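Translation initiation inhibitor (Streptococcus pyogenes, PDB 2EWC) is of unknown function but belongs to the widely conserved YjgF family and may act as a translation initiation inhibitor. Local coordinates at residues Tyr7-Leu18 against Glu50-Leu58; Ala62-Arg71 against Leu110-Tyr119. All coordinates share one frame; numbering follows the deposited sequence.

Interaction 1: Tyr7-Leu18 against Glu50-Leu58; sequences YDVNEDRGHTGL and ERRLALVGL
Arg52, near the C-terminal end of helix 38-54, reaches Asp8 and Gly17 on the hairpin of strands 5-10 and 15-21. From CB its CG stands anti to the carbonyl carbon (chi1 -83°), and the chain then runs extended to NE. Arg52 CG passes 3.4 Å from Asp8 OD2, and CD lies near both that oxygen and Gly17 O. Arg52 NE then donates to Asp8 OD2 at 2.8 Å, almost straight at 172° and in the guanidinium plane, meeting the oxygen nearly along its C-O axis. Gly17 CA sits over one face of the same guanidinium, 3.6 Å from Arg52 NE. At the tip, NH2 donates to a water that also donates to Asp8 O and hydrogen-bonds His15 NE2, while NH1 bonds Tyr29 O.

Arg51, bent at chi3, brings NH2 to Asp8 OD2 from above the carboxylate plane (2.8 Å), so one oxygen takes two salt bridges, an arrangement that would favour the charged carboxylate. Arg51 NH2 also pairs with Glu48.

Beyond this network, toward Tyr7 and Leu18, the contact is apolar. Leu55 CD1 lies 4.0 Å from Asp8 CB. Val56 CG1 stands over one face of the Tyr7 ring as a CH-pi contact, 4.0 Å from its centroid, and meets Leu18 CD2 tip to tip at 3.7 Å. Tyr7 OH bonds Glu20.

A classic beta bulge pairs Gly17 and Leu18 with Tyr7, and a Schellman motif with Gly57 as C-prime residue ends the helix. The contact thus sets the C-terminal end of helix 38-54 against the hairpin's bulged part, beside strand 24-30, while the hairpin's far end binds the second subunit.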
# COMPACT_ATOMS: atom_id res chain seq x y z
N TYR B 7 11.95 8.98 49.66
CA TYR B 7 12.38 7.76 50.38
C TYR B 7 13.67 7.22 49.78
O TYR B 7 13.94 7.48 48.61
CB TYR B 7 11.34 6.66 50.27
CG TYR B 7 9.98 6.99 50.83
CD1 TYR B 7 9.58 6.50 52.07
CD2 TYR B 7 9.07 7.75 50.09
CE1 TYR B 7 8.30 6.79 52.58
CE2 TYR B 7 7.81 8.05 50.59
CZ TYR B 7 7.43 7.58 51.83
OH TYR B 7 6.18 7.87 52.30
N ASP B 8 14.44 6.47 50.55
CA ASP B 8 15.67 5.86 50.04
C ASP B 8 16.59 6.89 49.36
O ASP B 8 17.06 6.69 48.22
CB ASP B 8 15.30 4.74 49.05
CG ASP B 8 16.46 3.82 48.73
OD1 ASP B 8 17.34 3.68 49.61
OD2 ASP B 8 16.47 3.24 47.61
N VAL B 9 16.82 8.01 50.04
CA VAL B 9 17.62 9.11 49.52
C VAL B 9 19.10 8.75 49.52
O VAL B 9 19.62 8.22 50.50
CB VAL B 9 17.39 10.38 50.34
CG1 VAL B 9 18.37 11.47 49.95
CG2 VAL B 9 15.97 10.87 50.14
N ASN B 10 19.77 9.02 48.40
CA ASN B 10 21.21 8.80 48.29
C ASN B 10 21.94 10.13 48.29
O ASN B 10 21.96 10.83 47.28
CB ASN B 10 21.53 7.94 47.05
CG ASN B 10 23.00 7.52 46.98
OD1 ASN B 10 23.88 8.25 47.40
ND2 ASN B 10 23.26 6.34 46.42
N GLU B 11 22.53 10.47 49.43
CA GLU B 11 23.18 11.77 49.64
C GLU B 11 24.40 12.02 48.75
O GLU B 11 24.62 13.14 48.31
CB GLU B 11 23.58 11.95 51.13
CG GLU B 11 22.39 11.92 52.14
CD GLU B 11 21.39 13.08 51.97
OE1 GLU B 11 21.67 14.00 51.16
OE2 GLU B 11 20.33 13.07 52.64
N ASP B 12 25.19 10.98 48.49
CA ASP B 12 26.39 11.09 47.65
C ASP B 12 26.10 11.30 46.17
O ASP B 12 26.83 12.03 45.49
CB ASP B 12 27.27 9.84 47.77
CG ASP B 12 27.41 9.36 49.21
OD1 ASP B 12 27.44 8.13 49.41
OD2 ASP B 12 27.48 10.22 50.13
N ARG B 13 25.06 10.65 45.66
CA ARG B 13 24.74 10.76 44.23
C ARG B 13 23.79 11.93 43.95
O ARG B 13 23.72 12.42 42.82
CB ARG B 13 24.16 9.45 43.68
CG ARG B 13 24.84 8.12 44.12
CD ARG B 13 26.38 8.08 44.00
NE ARG B 13 26.86 8.55 42.70
CZ ARG B 13 26.59 7.97 41.53
NH1 ARG B 13 25.80 6.89 41.48
NH2 ARG B 13 27.08 8.48 40.40
N GLY B 14 23.09 12.41 44.98
CA GLY B 14 22.12 13.49 44.79
C GLY B 14 20.86 13.01 44.07
O GLY B 14 20.41 13.65 43.13
N HIS B 15 20.31 11.88 44.50
CA HIS B 15 19.04 11.38 43.96
C HIS B 15 18.17 10.76 45.06
O HIS B 15 18.66 10.41 46.13
CB HIS B 15 19.26 10.41 42.79
CG HIS B 15 19.90 9.09 43.16
ND1 HIS B 15 20.99 8.58 42.48
CD2 HIS B 15 19.57 8.17 44.10
CE1 HIS B 15 21.31 7.40 43.00
NE2 HIS B 15 20.47 7.13 43.98
N THR B 16 16.88 10.63 44.78
CA THR B 16 15.95 9.98 45.69
C THR B 16 15.49 8.67 45.06
O THR B 16 15.05 8.65 43.88
CB THR B 16 14.74 10.89 45.98
OG1 THR B 16 15.19 12.07 46.66
CG2 THR B 16 13.70 10.18 46.81
N GLY B 17 15.58 7.58 45.82
CA GLY B 17 15.26 6.24 45.31
C GLY B 17 13.81 6.13 44.88
O GLY B 17 13.50 5.53 43.86
N LEU B 18 12.92 6.71 45.68
CA LEU B 18 11.51 6.71 45.37
C LEU B 18 10.88 8.01 45.87
O LEU B 18 10.98 8.34 47.07
CB LEU B 18 10.80 5.53 46.07
CG LEU B 18 9.29 5.51 45.85
CD1 LEU B 18 8.97 4.96 44.47
CD2 LEU B 18 8.57 4.71 46.91
N GLU B 50 11.33 -3.74 43.56
CA GLU B 50 10.45 -4.30 44.59
C GLU B 50 10.80 -3.78 45.99
O GLU B 50 9.89 -3.50 46.79
CB GLU B 50 10.49 -5.83 44.59
CG GLU B 50 9.84 -6.46 43.37
CD GLU B 50 9.69 -7.96 43.49
OE1 GLU B 50 10.70 -8.67 43.77
OE2 GLU B 50 8.54 -8.45 43.30
N ARG B 51 12.10 -3.72 46.30
CA ARG B 51 12.56 -3.21 47.59
C ARG B 51 12.05 -1.81 47.79
O ARG B 51 11.52 -1.49 48.84
CB ARG B 51 14.10 -3.20 47.68
CG ARG B 51 14.60 -2.69 49.05
CD ARG B 51 16.13 -2.59 49.17
NE ARG B 51 16.67 -1.57 48.28
CZ ARG B 51 16.73 -0.26 48.55
NH1 ARG B 51 16.29 0.22 49.70
NH2 ARG B 51 17.24 0.56 47.63
N ARG B 52 12.21 -0.96 46.79
CA ARG B 52 11.82 0.44 46.94
C ARG B 52 10.31 0.58 47.05
O ARG B 52 9.83 1.31 47.89
CB ARG B 52 12.39 1.29 45.82
CG ARG B 52 13.84 1.74 46.07
CD ARG B 52 14.51 2.12 44.75
NE ARG B 52 15.83 2.70 44.94
CZ ARG B 52 16.66 3.03 43.94
NH1 ARG B 52 16.32 2.81 42.67
NH2 ARG B 52 17.85 3.57 44.23
N LEU B 53 9.58 -0.16 46.22
CA LEU B 53 8.14 -0.17 46.26
C LEU B 53 7.59 -0.65 47.62
O LEU B 53 6.55 -0.16 48.08
CB LEU B 53 7.58 -1.02 45.11
CG LEU B 53 7.71 -0.44 43.70
CD1 LEU B 53 7.31 -1.48 42.66
CD2 LEU B 53 6.85 0.81 43.56
N ALA B 54 8.29 -1.61 48.24
CA ALA B 54 7.90 -2.10 49.55
C ALA B 54 7.98 -1.02 50.66
O ALA B 54 7.31 -1.12 51.68
CB ALA B 54 8.71 -3.35 49.94
N LEU B 55 8.79 0.02 50.46
CA LEU B 55 8.84 1.14 51.41
C LEU B 55 7.48 1.86 51.59
O LEU B 55 7.22 2.49 52.61
CB LEU B 55 9.92 2.15 51.00
CG LEU B 55 11.34 1.56 51.00
CD1 LEU B 55 12.33 2.43 50.28
CD2 LEU B 55 11.81 1.27 52.43
N VAL B 56 6.61 1.75 50.59
CA VAL B 56 5.31 2.42 50.62
C VAL B 56 4.19 1.38 50.54
O VAL B 56 3.05 1.72 50.21
CB VAL B 56 5.20 3.48 49.50
CG1 VAL B 56 6.16 4.63 49.78
CG2 VAL B 56 5.47 2.87 48.09
N GLY B 57 4.54 0.13 50.84
CA GLY B 57 3.58 -0.96 50.90
C GLY B 57 3.03 -1.37 49.54
O GLY B 57 1.91 -1.90 49.44
N LEU B 58 3.80 -1.11 48.48
CA LEU B 58 3.37 -1.46 47.13
C LEU B 58 4.14 -2.65 46.59
O LEU B 58 5.12 -3.11 47.18
CB LEU B 58 3.47 -0.26 46.17
CG LEU B 58 2.59 0.96 46.49
CD1 LEU B 58 2.90 2.07 45.53
CD2 LEU B 58 1.09 0.59 46.47
O HOH W 1 19.24 5.26 46.38

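Interaction 2: Ala62-Arg71 against Leu110-Tyr119; sequences AVVQMDCLFR and LLFQVDGVAY
Phe112 turns its ring edge toward the face of Phe70, with centroids 5.0 Å apart and planes at 66°; this T-shaped pair marks the tightly packed face of two antiparallel strands. CG of Phe112 is anti to its backbone N (chi1 -179°), which lets CE1 come within 3.6 Å of Phe70 CZ. On the same face, Val114 CG2 lies 3.6 Å from CG of selenomethionine Met66. Helices 38-54 and 76-87 cover this side.

The other face is polar in its middle and admits water. Gln65 NE2 donates to Asp67 OD1 at 2.7 Å, and a water lies within hydrogen-bonding distance of Gln65 OE1 (2.6 Å) and Asp115 OD2, the latter in an uncertain position. Toward one end, a classic beta bulge sets Val64 and Gln65 against Val117: Val64 N bonds Val117 O at 2.9 Å, whereas the Gln65 N bond is weak. At the other end, Arg71 NE and NH2 both hold Leu110 O, NE at 2.7 Å.

The Asp67 and Asp115 carboxylates lie side by side. Lys95 of this chain bridges Asp67 OD1, and Lys95 of another copy of the protein bridges Asp67 OD2 and Asp115 OD1, consistent with the subunit interface offsetting the charge of this buried acidic pair.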
# COMPACT_ATOMS: atom_id res chain seq x y z
N ALA B 62 1.50 -2.50 41.20
CA ALA B 62 1.26 -1.05 41.17
C ALA B 62 2.05 -0.34 40.08
O ALA B 62 1.81 0.84 39.83
CB ALA B 62 1.58 -0.43 42.52
N VAL B 63 2.97 -1.03 39.42
CA VAL B 63 3.81 -0.33 38.45
C VAL B 63 3.08 -0.08 37.12
O VAL B 63 2.57 -1.01 36.50
CB VAL B 63 5.15 -1.05 38.22
CG1 VAL B 63 6.01 -0.26 37.19
CG2 VAL B 63 5.89 -1.15 39.53
N VAL B 64 3.02 1.19 36.71
CA VAL B 64 2.28 1.59 35.53
C VAL B 64 3.16 1.81 34.29
O VAL B 64 2.69 1.63 33.16
CB VAL B 64 1.34 2.83 35.78
CG1 VAL B 64 0.33 2.54 36.90
CG2 VAL B 64 2.12 4.11 36.09
N GLN B 65 4.42 2.18 34.51
CA GLN B 65 5.31 2.52 33.39
C GLN B 65 6.75 2.24 33.78
O GLN B 65 7.13 2.46 34.92
CB GLN B 65 5.14 3.99 32.94
CG GLN B 65 5.70 4.29 31.54
CD GLN B 65 7.20 4.58 31.56
OE1 GLN B 65 7.73 4.99 32.59
NE2 GLN B 65 7.88 4.37 30.43
N MSE B 66 7.55 1.75 32.83
CA MSE B 66 8.92 1.32 33.11
C MSE B 66 9.78 1.71 31.93
O MSE B 66 9.40 1.46 30.80
CB MSE B 66 8.95 -0.20 33.24
CG MSE B 66 9.62 -0.74 34.48
SE MSE B 66 9.30 -2.50 34.84
CE MSE B 66 9.30 -3.21 33.22
N ASP B 67 10.92 2.34 32.19
CA ASP B 67 11.92 2.59 31.15
C ASP B 67 13.06 1.60 31.39
O ASP B 67 13.56 1.52 32.50
CB ASP B 67 12.44 4.03 31.22
CG ASP B 67 11.50 5.02 30.57
OD1 ASP B 67 10.51 4.60 29.95
OD2 ASP B 67 11.75 6.25 30.67
N CYS B 68 13.43 0.83 30.37
CA CYS B 68 14.48 -0.19 30.54
C CYS B 68 15.72 0.21 29.77
O CYS B 68 15.65 0.47 28.56
CB CYS B 68 13.98 -1.55 30.08
SG CYS B 68 12.28 -1.92 30.66
N LEU B 69 16.85 0.29 30.46
CA LEU B 69 18.09 0.76 29.82
C LEU B 69 19.05 -0.42 29.63
O LEU B 69 19.42 -1.06 30.61
CB LEU B 69 18.77 1.87 30.64
CG LEU B 69 18.03 3.18 30.97
CD1 LEU B 69 18.95 4.18 31.70
CD2 LEU B 69 17.47 3.84 29.74
N PHE B 70 19.48 -0.66 28.40
CA PHE B 70 20.33 -1.82 28.11
C PHE B 70 21.64 -1.33 27.50
O PHE B 70 21.64 -0.44 26.63
CB PHE B 70 19.71 -2.72 27.04
CG PHE B 70 18.44 -3.44 27.46
CD1 PHE B 70 18.49 -4.78 27.86
CD2 PHE B 70 17.21 -2.81 27.36
CE1 PHE B 70 17.35 -5.46 28.22
CE2 PHE B 70 16.04 -3.49 27.71
CZ PHE B 70 16.11 -4.82 28.15
N ARG B 71 22.75 -1.95 27.88
CA ARG B 71 23.98 -1.75 27.12
C ARG B 71 23.83 -2.39 25.71
O ARG B 71 24.40 -1.88 24.74
CB ARG B 71 25.17 -2.37 27.88
CG ARG B 71 26.53 -2.13 27.24
CD ARG B 71 27.64 -2.72 28.12
NE ARG B 71 27.79 -2.02 29.42
CZ ARG B 71 28.45 -0.88 29.61
NH1 ARG B 71 29.06 -0.26 28.59
NH2 ARG B 71 28.53 -0.38 30.85
N LEU B 110 28.49 -3.30 34.00
CA LEU B 110 27.07 -2.99 34.19
C LEU B 110 26.35 -3.14 32.86
O LEU B 110 26.79 -2.56 31.86
CB LEU B 110 26.89 -1.56 34.71
CG LEU B 110 25.47 -0.98 34.76
CD1 LEU B 110 24.56 -1.75 35.78
CD2 LEU B 110 25.55 0.51 35.11
N LEU B 111 25.26 -3.90 32.84
CA LEU B 111 24.54 -4.21 31.60
C LEU B 111 23.12 -3.67 31.51
O LEU B 111 22.55 -3.62 30.42
CB LEU B 111 24.51 -5.74 31.36
CG LEU B 111 25.85 -6.48 31.44
CD1 LEU B 111 25.70 -8.02 31.52
CD2 LEU B 111 26.84 -6.06 30.29
N PHE B 112 22.53 -3.28 32.64
CA PHE B 112 21.09 -3.05 32.68
C PHE B 112 20.68 -2.17 33.86
O PHE B 112 21.22 -2.30 34.96
CB PHE B 112 20.38 -4.40 32.75
CG PHE B 112 18.88 -4.30 32.79
CD1 PHE B 112 18.15 -4.12 31.61
CD2 PHE B 112 18.21 -4.36 34.00
CE1 PHE B 112 16.75 -4.01 31.64
CE2 PHE B 112 16.81 -4.25 34.05
CZ PHE B 112 16.08 -4.09 32.85
N GLN B 113 19.73 -1.27 33.61
CA GLN B 113 19.10 -0.47 34.66
C GLN B 113 17.63 -0.38 34.31
O GLN B 113 17.27 -0.55 33.14
CB GLN B 113 19.65 0.95 34.72
CG GLN B 113 21.12 1.07 35.12
CD GLN B 113 21.55 2.53 35.26
OE1 GLN B 113 20.88 3.43 34.78
NE2 GLN B 113 22.70 2.75 35.91
N VAL B 114 16.79 -0.15 35.31
CA VAL B 114 15.38 0.09 35.05
C VAL B 114 14.87 1.22 35.95
O VAL B 114 15.37 1.42 37.04
CB VAL B 114 14.55 -1.22 35.16
CG1 VAL B 114 14.49 -1.78 36.62
CG2 VAL B 114 13.18 -1.02 34.56
N ASP B 115 13.91 2.00 35.46
CA ASP B 115 13.21 2.93 36.32
C ASP B 115 11.72 2.80 36.05
O ASP B 115 11.31 1.96 35.25
CB ASP B 115 13.75 4.36 36.14
CG ASP B 115 13.16 5.09 34.94
OD1 ASP B 115 13.25 6.35 34.91
OD2 ASP B 115 12.59 4.44 34.03
N GLY B 116 10.90 3.61 36.70
CA GLY B 116 9.47 3.54 36.44
C GLY B 116 8.63 4.49 37.27
O GLY B 116 9.15 5.23 38.12
N VAL B 117 7.33 4.44 36.99
CA VAL B 117 6.31 5.13 37.74
C VAL B 117 5.37 4.05 38.33
O VAL B 117 5.02 3.11 37.64
CB VAL B 117 5.50 6.11 36.82
CG1 VAL B 117 4.55 6.96 37.64
CG2 VAL B 117 6.44 7.03 35.99
N ALA B 118 4.98 4.20 39.59
CA ALA B 118 3.94 3.36 40.20
C ALA B 118 2.73 4.21 40.65
O ALA B 118 2.82 5.43 40.74
CB ALA B 118 4.51 2.56 41.37
N TYR B 119 1.60 3.56 40.94
CA TYR B 119 0.39 4.29 41.30
C TYR B 119 -0.36 3.60 42.42
O TYR B 119 -0.41 2.37 42.49
CB TYR B 119 -0.51 4.39 40.08
CG TYR B 119 -1.90 4.98 40.33
CD1 TYR B 119 -2.10 6.36 40.35
CD2 TYR B 119 -3.02 4.15 40.49
CE1 TYR B 119 -3.35 6.91 40.54
CE2 TYR B 119 -4.31 4.70 40.69
CZ TYR B 119 -4.45 6.10 40.71
OH TYR B 119 -5.68 6.69 40.90
O HOH W 2 10.01 5.77 33.45

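From the N terminus, the chain runs through the hairpin of strands 5-10 and 15-21, then strand 24-30 and helix 38-54, where interaction 1 closes the first loop by bringing the helix end back to the hairpin. Strand 63-70 follows, and after helix 76-87 and strand 93-98 the chain returns as strand 112-119, closing the second loop in interaction 2. The loops are in series and neither nest nor cross. They nevertheless touch: Leu53, from the helix of interaction 1, packs on Val63 and Ala118, with its CD1 3.4 Å from Val63 CG2. One sheet thus receives the helix at its edge hairpin and at its inner strands, and both contacts reach the second subunit.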